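Local coordinates for protein phenylacetate-coenzyme A ligase (Bacteroides vulgatus, PDB 3LAX) that belongs to the AMP-binding (adenylate-forming) enzyme family and is represented here by its small C-terminal alpha/beta domain, at residues S31-T39 against A99-K107; M46-Q54 against R83-K94. One frame throughout, in Å; residues are numbered along the deposited sequence. Where two conformers were deposited one is given.

Contact 1 (S31-T39 against A99-K107); sequences SDYLITLET and AVRVKDLRK
Tyr33 turns its CG in between its own backbone N and carbonyl carbon (chi1 66°), and Arg101, bent at chi2 (-59°), lays its chain across the ring at about a right angle. Arg101 CD sits over one ring face, 3.9 Å from the centroid of Tyr33, a CH-pi contact, while the guanidinium lies over the CE2 rim of the ring, NE nearest, its plane 29° from that of the ring. Beyond the ring, Arg101 NH1 donates a nearly straight hydrogen bond, part of a salt bridge, to Asp32 OD1 (3.1 Å), which lies in the guanidinium plane and receives it on its anti lone pair. A water bonded to Asp32 OD1, Arg101 NH2 and Ser31 OG sits beside the carboxylate, off the same edge of the guanidinium. The phenol OH of Tyr33 is bonded to Glu20.

Farther along, the backbones run parallel: Ile35 N donates to Arg101 O (2.9 Å), Lys103 N to Ile35 O (2.8 Å), and Leu37 uses its N and O for Lys103 and Leu105. Ile35, Val102 and Leu37 share the face turned to helix 16-24 and strand 7-9. There Leu37 CD1 packs 3.5 Å from Asp104 OD2, beside the side-on pair in which Arg106 NE and NH2 each take one oxygen of Asp104, while Arg106 NH1 turns to Asp44. Asp104 OD1 also accepts from Arg106 N, an Asx turn at the end of the parallel strand 102-104 that edges the mixed sheet of this C-terminal domain.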
loop_
_atom_site.group_PDB
_atom_site.type_symbol
_atom_site.label_atom_id
_atom_site.label_comp_id
_atom_site.label_asym_id
_atom_site.label_seq_id
_atom_site.Cartn_x
_atom_site.Cartn_y
_atom_site.Cartn_z
ATOM N N SER A 31 11.270 -2.723 1.436
ATOM C CA SER A 31 10.455 -2.903 2.637
ATOM C C SER A 31 9.639 -1.669 2.994
ATOM O O SER A 31 8.787 -1.727 3.868
ATOM C CB SER A 31 11.346 -3.241 3.827
ATOM O OG SER A 31 12.117 -2.114 4.187
ATOM N N ASP A 32 9.897 -0.546 2.335
ATOM C CA ASP A 32 9.181 0.674 2.664
ATOM C C ASP A 32 7.943 0.885 1.827
ATOM O O ASP A 32 7.972 0.771 0.600
ATOM C CB ASP A 32 10.109 1.884 2.574
ATOM C CG ASP A 32 11.211 1.809 3.592
ATOM O OD1 ASP A 32 10.898 1.968 4.794
ATOM O OD2 ASP A 32 12.371 1.540 3.204
ATOM N N TYR A 33 6.848 1.186 2.514
ATOM C CA TYR A 33 5.556 1.373 1.897
ATOM C C TYR A 33 4.825 2.458 2.678
ATOM O O TYR A 33 5.202 2.801 3.817
ATOM C CB TYR A 33 4.753 0.068 1.942
ATOM C CG TYR A 33 4.405 -0.338 3.358
ATOM C CD1 TYR A 33 3.177 -0.020 3.901
ATOM C CD2 TYR A 33 5.315 -1.025 4.150
ATOM C CE1 TYR A 33 2.854 -0.378 5.207
ATOM C CE2 TYR A 33 5.004 -1.395 5.450
ATOM C CZ TYR A 33 3.774 -1.060 5.972
ATOM O OH TYR A 33 3.457 -1.409 7.273
ATOM N N LEU A 34 3.794 3.012 2.062
ATOM C CA LEU A 34 2.982 4.026 2.713
ATOM C C LEU A 34 1.545 3.845 2.284
ATOM O O LEU A 34 1.251 3.797 1.098
ATOM C CB LEU A 34 3.459 5.421 2.314
ATOM C CG LEU A 34 2.655 6.574 2.914
ATOM C CD1 LEU A 34 2.753 6.562 4.434
ATOM C CD2 LEU A 34 3.135 7.902 2.337
ATOM N N ILE A 35 0.657 3.707 3.264
ATOM C CA ILE A 35 -0.758 3.566 3.003
ATOM C C ILE A 35 -1.381 4.938 3.217
ATOM O O ILE A 35 -1.282 5.498 4.307
ATOM C CB ILE A 35 -1.397 2.575 4.001
ATOM C CG1 ILE A 35 -0.745 1.186 3.901
ATOM C CG2 ILE A 35 -2.890 2.486 3.795
ATOM C CD1 ILE A 35 -1.034 0.287 5.120
ATOM N N THR A 36 -1.994 5.499 2.181
ATOM C CA THR A 36 -2.629 6.807 2.316
ATOM C C THR A 36 -4.140 6.669 2.206
ATOM O O THR A 36 -4.647 6.084 1.247
ATOM C CB THR A 36 -2.134 7.825 1.256
ATOM O OG1 THR A 36 -0.722 8.015 1.398
ATOM C CG2 THR A 36 -2.840 9.177 1.445
ATOM N N LEU A 37 -4.854 7.187 3.204
ATOM C CA LEU A 37 -6.311 7.154 3.209
ATOM C C LEU A 37 -6.804 8.563 2.947
ATOM O O LEU A 37 -6.371 9.514 3.599
ATOM C CB LEU A 37 -6.843 6.675 4.569
ATOM C CG LEU A 37 -6.296 5.315 5.026
ATOM C CD1 LEU A 37 -6.678 4.995 6.471
ATOM C CD2 LEU A 37 -6.745 4.192 4.093
ATOM N N GLU A 38 -7.706 8.716 1.990
ATOM C CA GLU A 38 -8.266 10.035 1.760
ATOM C C GLU A 38 -9.710 9.971 1.318
ATOM O O GLU A 38 -10.228 8.905 0.997
ATOM C CB GLU A 38 -7.413 10.832 0.770
ATOM C CG GLU A 38 -7.035 10.084 -0.483
ATOM C CD GLU A 38 -5.817 10.686 -1.160
ATOM O OE1 GLU A 38 -5.733 11.935 -1.245
ATOM O OE2 GLU A 38 -4.942 9.909 -1.599
ATOM N N THR A 39 -10.362 11.124 1.341
ATOM C CA THR A 39 -11.736 11.222 0.900
ATOM C C THR A 39 -11.746 11.839 -0.493
ATOM O O THR A 39 -11.421 13.010 -0.663
ATOM C CB THR A 39 -12.564 12.062 1.881
ATOM O OG1 THR A 39 -12.415 11.519 3.200
ATOM C CG2 THR A 39 -14.040 12.055 1.487
ATOM N N ALA A 99 8.415 5.161 12.309
ATOM C CA ALA A 99 7.856 4.408 11.191
ATOM C C ALA A 99 6.374 4.721 10.962
ATOM O O ALA A 99 5.501 3.942 11.336
ATOM C CB ALA A 99 8.065 2.909 11.401
ATOM N N VAL A 100 6.097 5.869 10.350
ATOM C CA VAL A 100 4.737 6.229 9.953
ATOM C C VAL A 100 4.360 5.482 8.668
ATOM O O VAL A 100 4.787 5.860 7.573
ATOM C CB VAL A 100 4.616 7.752 9.728
ATOM C CG1 VAL A 100 3.240 8.119 9.196
ATOM C CG2 VAL A 100 4.915 8.503 11.022
ATOM N N ARG A 101 3.571 4.417 8.805
ATOM C CA ARG A 101 3.220 3.566 7.665
ATOM C C ARG A 101 1.865 3.916 7.085
ATOM O O ARG A 101 1.543 3.516 5.975
ATOM C CB ARG A 101 3.234 2.091 8.051
ATOM C CG ARG A 101 4.593 1.571 8.434
ATOM C CD ARG A 101 5.598 1.734 7.298
ATOM N NE ARG A 101 6.713 0.822 7.493
ATOM C CZ ARG A 101 7.878 0.907 6.858
ATOM N NH1 ARG A 101 8.088 1.884 5.983
ATOM N NH2 ARG A 101 8.833 0.015 7.096
ATOM N N VAL A 102 1.068 4.649 7.854
ATOM C CA VAL A 102 -0.250 5.051 7.413
ATOM C C VAL A 102 -0.385 6.558 7.526
ATOM O O VAL A 102 -0.117 7.129 8.588
ATOM C CB VAL A 102 -1.349 4.387 8.273
ATOM C CG1 VAL A 102 -2.730 4.773 7.765
ATOM C CG2 VAL A 102 -1.171 2.890 8.271
ATOM N N LYS A 103 -0.784 7.195 6.427
ATOM C CA LYS A 103 -1.117 8.613 6.408
ATOM C C LYS A 103 -2.619 8.744 6.147
ATOM O O LYS A 103 -3.100 8.450 5.054
ATOM C CB LYS A 103 -0.301 9.349 5.341
ATOM C CG LYS A 103 -0.677 10.813 5.191
ATOM C CD LYS A 103 0.468 11.645 4.651
ATOM C CE LYS A 103 1.040 11.045 3.389
ATOM N NZ LYS A 103 1.960 11.992 2.681
ATOM N N ASP A 104 -3.359 9.166 7.169
ATOM C CA ASP A 104 -4.811 9.242 7.076
ATOM C C ASP A 104 -5.237 10.701 6.993
ATOM O O ASP A 104 -5.210 11.433 7.987
ATOM C CB ASP A 104 -5.468 8.554 8.278
ATOM C CG ASP A 104 -6.957 8.335 8.091
ATOM O OD1 ASP A 104 -7.570 8.981 7.211
ATOM O OD2 ASP A 104 -7.524 7.502 8.836
ATOM N N LEU A 105 -5.640 11.110 5.795
ATOM C CA LEU A 105 -5.956 12.496 5.519
ATOM C C LEU A 105 -7.453 12.729 5.543
ATOM O O LEU A 105 -7.928 13.797 5.178
ATOM C CB LEU A 105 -5.393 12.875 4.155
ATOM C CG LEU A 105 -3.877 12.694 4.036
ATOM C CD1 LEU A 105 -3.380 13.102 2.655
ATOM C CD2 LEU A 105 -3.172 13.503 5.118
ATOM N N ARG A 106 -8.203 11.722 5.968
ATOM C CA ARG A 106 -9.639 11.877 6.078
ATOM C C ARG A 106 -9.916 12.704 7.314
ATOM O O ARG A 106 -9.064 12.822 8.193
ATOM C CB ARG A 106 -10.318 10.517 6.192
ATOM C CG ARG A 106 -10.024 9.602 5.009
ATOM C CD ARG A 106 -10.622 8.240 5.259
ATOM N NE ARG A 106 -9.983 7.596 6.401
ATOM C CZ ARG A 106 -10.416 6.473 6.961
ATOM N NH1 ARG A 106 -11.498 5.870 6.482
ATOM N NH2 ARG A 106 -9.767 5.956 7.998
ATOM N N LYS A 107 -11.097 13.290 7.387
ATOM C CA LYS A 107 -11.466 13.973 8.614
ATOM C C LYS A 107 -12.070 12.980 9.597
ATOM O O LYS A 107 -12.820 12.084 9.204
ATOM C CB LYS A 107 -12.377 15.166 8.320
ATOM C CG LYS A 107 -11.586 16.337 7.756
ATOM C CD LYS A 107 -12.460 17.459 7.243
ATOM C CE LYS A 107 -11.591 18.614 6.776
ATOM N NZ LYS A 107 -10.528 18.145 5.841
HETATM O O HOH W 1 11.577 -0.394 6.206
HETATM O O HOH W 2 6.373 4.634 5.281
HETATM O O HOH W 3 -8.989 13.503 2.406
HETATM O O HOH W 4 -12.703 13.263 5.099
#

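Contact 2 (M46-Q54 against R83-K94)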
loop_
_atom_site.group_PDB
_atom_site.type_symbol
_atom_site.label_atom_id
_atom_site.label_comp_id
_atom_site.label_asym_id
_atom_site.label_seq_id
_atom_site.Cartn_x
_atom_site.Cartn_y
_atom_site.Cartn_z
HETATM N N MSE A 46 -8.161 4.061 -0.473
HETATM C CA MSE A 46 -6.861 3.681 0.054
HETATM C C MSE A 46 -5.870 3.569 -1.088
HETATM O O MSE A 46 -6.139 2.882 -2.065
HETATM C CB MSE A 46 -6.928 2.331 0.780
HETATM C CG MSE A 46 -5.551 1.782 1.141
HETATM SE SE MSE A 46 -5.498 0.010 1.945
HETATM C CE MSE A 46 -6.301 0.477 3.630
ATOM N N THR A 47 -4.732 4.245 -0.958
ATOM C CA THR A 47 -3.616 4.056 -1.876
ATOM C C THR A 47 -2.492 3.369 -1.114
ATOM O O THR A 47 -2.201 3.724 0.031
ATOM C CB THR A 47 -3.114 5.404 -2.439
ATOM O OG1 THR A 47 -4.177 6.041 -3.157
ATOM C CG2 THR A 47 -1.927 5.187 -3.380
ATOM N N VAL A 48 -1.875 2.368 -1.737
ATOM C CA VAL A 48 -0.711 1.732 -1.163
ATOM C C VAL A 48 0.471 1.989 -2.099
ATOM O O VAL A 48 0.546 1.416 -3.185
ATOM C CB VAL A 48 -0.925 0.215 -0.946
ATOM C CG1 VAL A 48 0.340 -0.429 -0.385
ATOM C CG2 VAL A 48 -2.128 -0.033 -0.018
ATOM N N GLU A 49 1.363 2.870 -1.668
ATOM C CA GLU A 49 2.615 3.112 -2.384
ATOM C C GLU A 49 3.673 2.186 -1.806
ATOM O O GLU A 49 3.771 2.012 -0.592
ATOM C CB GLU A 49 3.074 4.552 -2.195
ATOM C CG GLU A 49 2.260 5.568 -2.965
ATOM C CD GLU A 49 2.646 6.991 -2.630
ATOM O OE1 GLU A 49 2.494 7.399 -1.458
ATOM O OE2 GLU A 49 3.114 7.707 -3.539
ATOM N N VAL A 50 4.468 1.575 -2.670
ATOM C CA VAL A 50 5.563 0.745 -2.193
ATOM C C VAL A 50 6.772 0.943 -3.085
ATOM O O VAL A 50 6.656 1.040 -4.312
ATOM C CB VAL A 50 5.182 -0.757 -2.072
ATOM C CG1 VAL A 50 4.622 -1.288 -3.376
ATOM C CG2 VAL A 50 6.379 -1.584 -1.607
ATOM N N GLU A 51 7.929 1.040 -2.449
ATOM C CA GLU A 51 9.168 1.222 -3.189
ATOM C C GLU A 51 9.566 -0.044 -3.914
ATOM O O GLU A 51 9.469 -1.158 -3.378
ATOM C CB GLU A 51 10.299 1.636 -2.255
ATOM C CG GLU A 51 10.128 3.010 -1.696
ATOM C CD GLU A 51 11.367 3.513 -0.971
ATOM O OE1 GLU A 51 12.393 2.801 -0.951
ATOM O OE2 GLU A 51 11.307 4.627 -0.410
ATOM N N LEU A 52 10.059 0.140 -5.133
ATOM C CA LEU A 52 10.681 -0.948 -5.853
ATOM C C LEU A 52 12.033 -1.262 -5.241
ATOM O O LEU A 52 12.699 -0.381 -4.670
ATOM C CB LEU A 52 10.872 -0.554 -7.312
ATOM C CG LEU A 52 9.578 -0.387 -8.103
ATOM C CD1 LEU A 52 9.869 0.334 -9.416
ATOM C CD2 LEU A 52 8.925 -1.743 -8.358
ATOM N N SER A 53 12.439 -2.519 -5.356
ATOM C CA SER A 53 13.796 -2.902 -5.014
ATOM C C SER A 53 14.761 -2.247 -6.005
ATOM O O SER A 53 14.413 -2.049 -7.171
ATOM C CB SER A 53 13.949 -4.416 -5.122
ATOM O OG SER A 53 15.312 -4.766 -5.007
ATOM N N GLN A 54 15.966 -1.916 -5.559
ATOM C CA GLN A 54 16.953 -1.371 -6.493
ATOM C C GLN A 54 17.324 -2.408 -7.536
ATOM O O GLN A 54 17.899 -2.067 -8.561
ATOM C CB GLN A 54 18.204 -0.853 -5.779
ATOM C CG GLN A 54 18.894 -1.873 -4.908
ATOM C CD GLN A 54 18.451 -1.776 -3.465
ATOM O OE1 GLN A 54 17.262 -1.911 -3.160
ATOM N NE2 GLN A 54 19.401 -1.528 -2.569
ATOM N N ARG A 83 -5.651 1.048 -4.251
ATOM C CA ARG A 83 -4.914 1.480 -5.431
ATOM C C ARG A 83 -3.430 1.308 -5.145
ATOM O O ARG A 83 -2.889 1.965 -4.271
ATOM C CB ARG A 83 -5.229 2.933 -5.775
ATOM C CG ARG A 83 -4.401 3.475 -6.927
ATOM C CD ARG A 83 -4.494 2.584 -8.156
ATOM N NE ARG A 83 -4.756 3.352 -9.370
ATOM C CZ ARG A 83 -3.846 4.089 -10.004
ATOM N NH1 ARG A 83 -2.606 4.167 -9.535
ATOM N NH2 ARG A 83 -4.179 4.757 -11.103
ATOM N N VAL A 84 -2.780 0.407 -5.869
ATOM C CA VAL A 84 -1.368 0.138 -5.646
ATOM C C VAL A 84 -0.499 0.941 -6.614
ATOM O O VAL A 84 -0.732 0.932 -7.830
ATOM C CB VAL A 84 -1.065 -1.370 -5.784
ATOM C CG1 VAL A 84 0.447 -1.641 -5.668
ATOM C CG2 VAL A 84 -1.872 -2.178 -4.743
ATOM N N LYS A 85 0.481 1.653 -6.057
ATOM C CA LYS A 85 1.408 2.443 -6.858
ATOM C C LYS A 85 2.839 2.061 -6.510
ATOM O O LYS A 85 3.272 2.231 -5.368
ATOM C CB LYS A 85 1.199 3.936 -6.608
ATOM C CG LYS A 85 -0.174 4.453 -7.004
ATOM C CD LYS A 85 -0.274 5.956 -6.799
ATOM C CE LYS A 85 -1.629 6.478 -7.230
ATOM N NZ LYS A 85 -1.740 7.943 -6.995
ATOM N N LEU A 86 3.576 1.560 -7.499
ATOM C CA LEU A 86 4.971 1.227 -7.289
ATOM C C LEU A 86 5.777 2.487 -7.574
ATOM O O LEU A 86 5.569 3.147 -8.597
ATOM C CB LEU A 86 5.397 0.072 -8.198
ATOM C CG LEU A 86 4.500 -1.157 -8.002
ATOM C CD1 LEU A 86 4.999 -2.359 -8.813
ATOM C CD2 LEU A 86 4.352 -1.519 -6.532
ATOM N N VAL A 87 6.674 2.823 -6.656
ATOM C CA VAL A 87 7.437 4.059 -6.737
ATOM C C VAL A 87 8.919 3.726 -6.689
ATOM O O VAL A 87 9.308 2.655 -6.216
ATOM C CB VAL A 87 7.046 5.050 -5.607
ATOM C CG1 VAL A 87 5.549 5.371 -5.677
ATOM C CG2 VAL A 87 7.416 4.502 -4.228
ATOM N N PRO A 88 9.759 4.634 -7.191
ATOM C CA PRO A 88 11.194 4.346 -7.241
ATOM C C PRO A 88 11.806 4.150 -5.862
ATOM O O PRO A 88 11.317 4.696 -4.867
ATOM C CB PRO A 88 11.780 5.606 -7.882
ATOM C CG PRO A 88 10.645 6.224 -8.625
ATOM C CD PRO A 88 9.424 5.923 -7.820
ATOM N N LYS A 89 12.877 3.372 -5.802
ATOM C CA LYS A 89 13.607 3.217 -4.560
ATOM C C LYS A 89 13.968 4.588 -3.994
ATOM O O LYS A 89 14.469 5.460 -4.716
ATOM C CB LYS A 89 14.866 2.385 -4.792
ATOM C CG LYS A 89 15.729 2.228 -3.558
ATOM C CD LYS A 89 16.882 1.303 -3.834
ATOM C CE LYS A 89 18.049 1.556 -2.895
ATOM N NZ LYS A 89 19.066 2.461 -3.516
ATOM N N GLY A 90 13.689 4.783 -2.709
ATOM C CA GLY A 90 14.015 6.031 -2.037
ATOM C C GLY A 90 12.919 7.087 -2.062
ATOM O O GLY A 90 13.037 8.116 -1.402
ATOM N N ALA A 91 11.845 6.831 -2.804
ATOM C CA ALA A 91 10.813 7.845 -3.007
ATOM C C ALA A 91 9.892 8.083 -1.804
ATOM O O ALA A 91 9.161 9.064 -1.785
ATOM C CB ALA A 91 9.997 7.537 -4.253
ATOM N N LEU A 92 9.917 7.199 -0.808
ATOM C CA LEU A 92 9.037 7.371 0.359
ATOM C C LEU A 92 9.822 7.904 1.553
ATOM O O LEU A 92 10.991 7.578 1.718
ATOM C CB LEU A 92 8.330 6.057 0.712
ATOM C CG LEU A 92 7.408 5.484 -0.370
ATOM C CD1 LEU A 92 6.835 4.139 0.073
ATOM C CD2 LEU A 92 6.279 6.445 -0.744
ATOM N N PRO A 93 9.189 8.745 2.387
ATOM C CA PRO A 93 9.938 9.309 3.517
ATOM C C PRO A 93 10.438 8.219 4.468
ATOM O O PRO A 93 9.605 7.459 4.952
ATOM C CB PRO A 93 8.897 10.182 4.225
ATOM C CG PRO A 93 7.896 10.511 3.189
ATOM C CD PRO A 93 7.858 9.353 2.231
ATOM N N LYS A 94 11.753 8.129 4.700
ATOM C CA LYS A 94 12.303 7.147 5.641
ATOM C C LYS A 94 12.299 7.708 7.054
ATOM O O LYS A 94 12.538 6.981 8.026
ATOM C CB LYS A 94 13.739 6.746 5.279
ATOM C CG LYS A 94 13.925 6.172 3.893
ATOM C CD LYS A 94 13.149 4.883 3.698
ATOM C CE LYS A 94 13.217 4.471 2.239
ATOM N NZ LYS A 94 13.059 5.664 1.353
#
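Glu51 reaches from its strand into the turn that follows strand 83-87, and its carboxylate collects three donors there. Gly90 N gives a straight bond to Glu51 OE1 (2.9 Å), arriving from above the carboxylate plane. Leu92 N meets Glu51 OE2 at 3.0 Å on the anti side; in the conformer given, Lys94 NZ takes the syn lone pair of the same oxygen in a 2.7 Å salt bridge. CG of Glu51 stands anti to the carbonyl carbon (chi1 -69°), with the chain extended beyond it, which carries the acid to the turn while Leu92 slides past it in the opposite direction. In that conformer Lys94 NZ also donates to Leu92 O (2.8 Å), in the carbonyl plane. Pro88 to Ala91 form a type II turn, closed by Ala91 N on Pro88 O.

Ahead of the turn the strands pair in parallel. Met46 O accepts from Arg83 N, Val48 N donates to Arg83 O and Val48 O accepts from Lys85 N, Val50 N donates to Lys85 O and Val50 O accepts from Val87 N. Leu52 N ends this ladder on Val87 O (2.8 Å). Selenomethionine Met46, Val48, Val84 and Leu86 lie on one side, where helix 60-78, which connects the two strands in a beta-alpha-beta crossover, packs against Met46, Val84 and Leu86. Because two loop amides point at the buried carboxylate of Glu51, with the ammonium of Lys94 a provisional third donor, the contact probably stabilises its negative charge and ties the loop to the strand.

How the contacts relate
The two contacts form the two parallel pairings of one mixed sheet, and contact 2 is nested in the chain loop that contact 1 closes. Strands 32-40 and 43-52 run antiparallel between them; Thr36 N to Thr47 O and Leu34 N to Glu49 O, both 2.8 Å, are probable hydrogen bonds joining the contacts. Each is partly buried, its outer strand forming a sheet edge within this chain. Contact 1 packs its inner face on helix 16-24, contact 2 on helix 60-78. Their charges differ in place: contact 1 has one salt bridge across it, Asp32 with Arg101, partly exposed and water-linked, and one inside its outer segment, Asp104 with Arg106, whereas contact 2 gathers a loop round one buried glutamate.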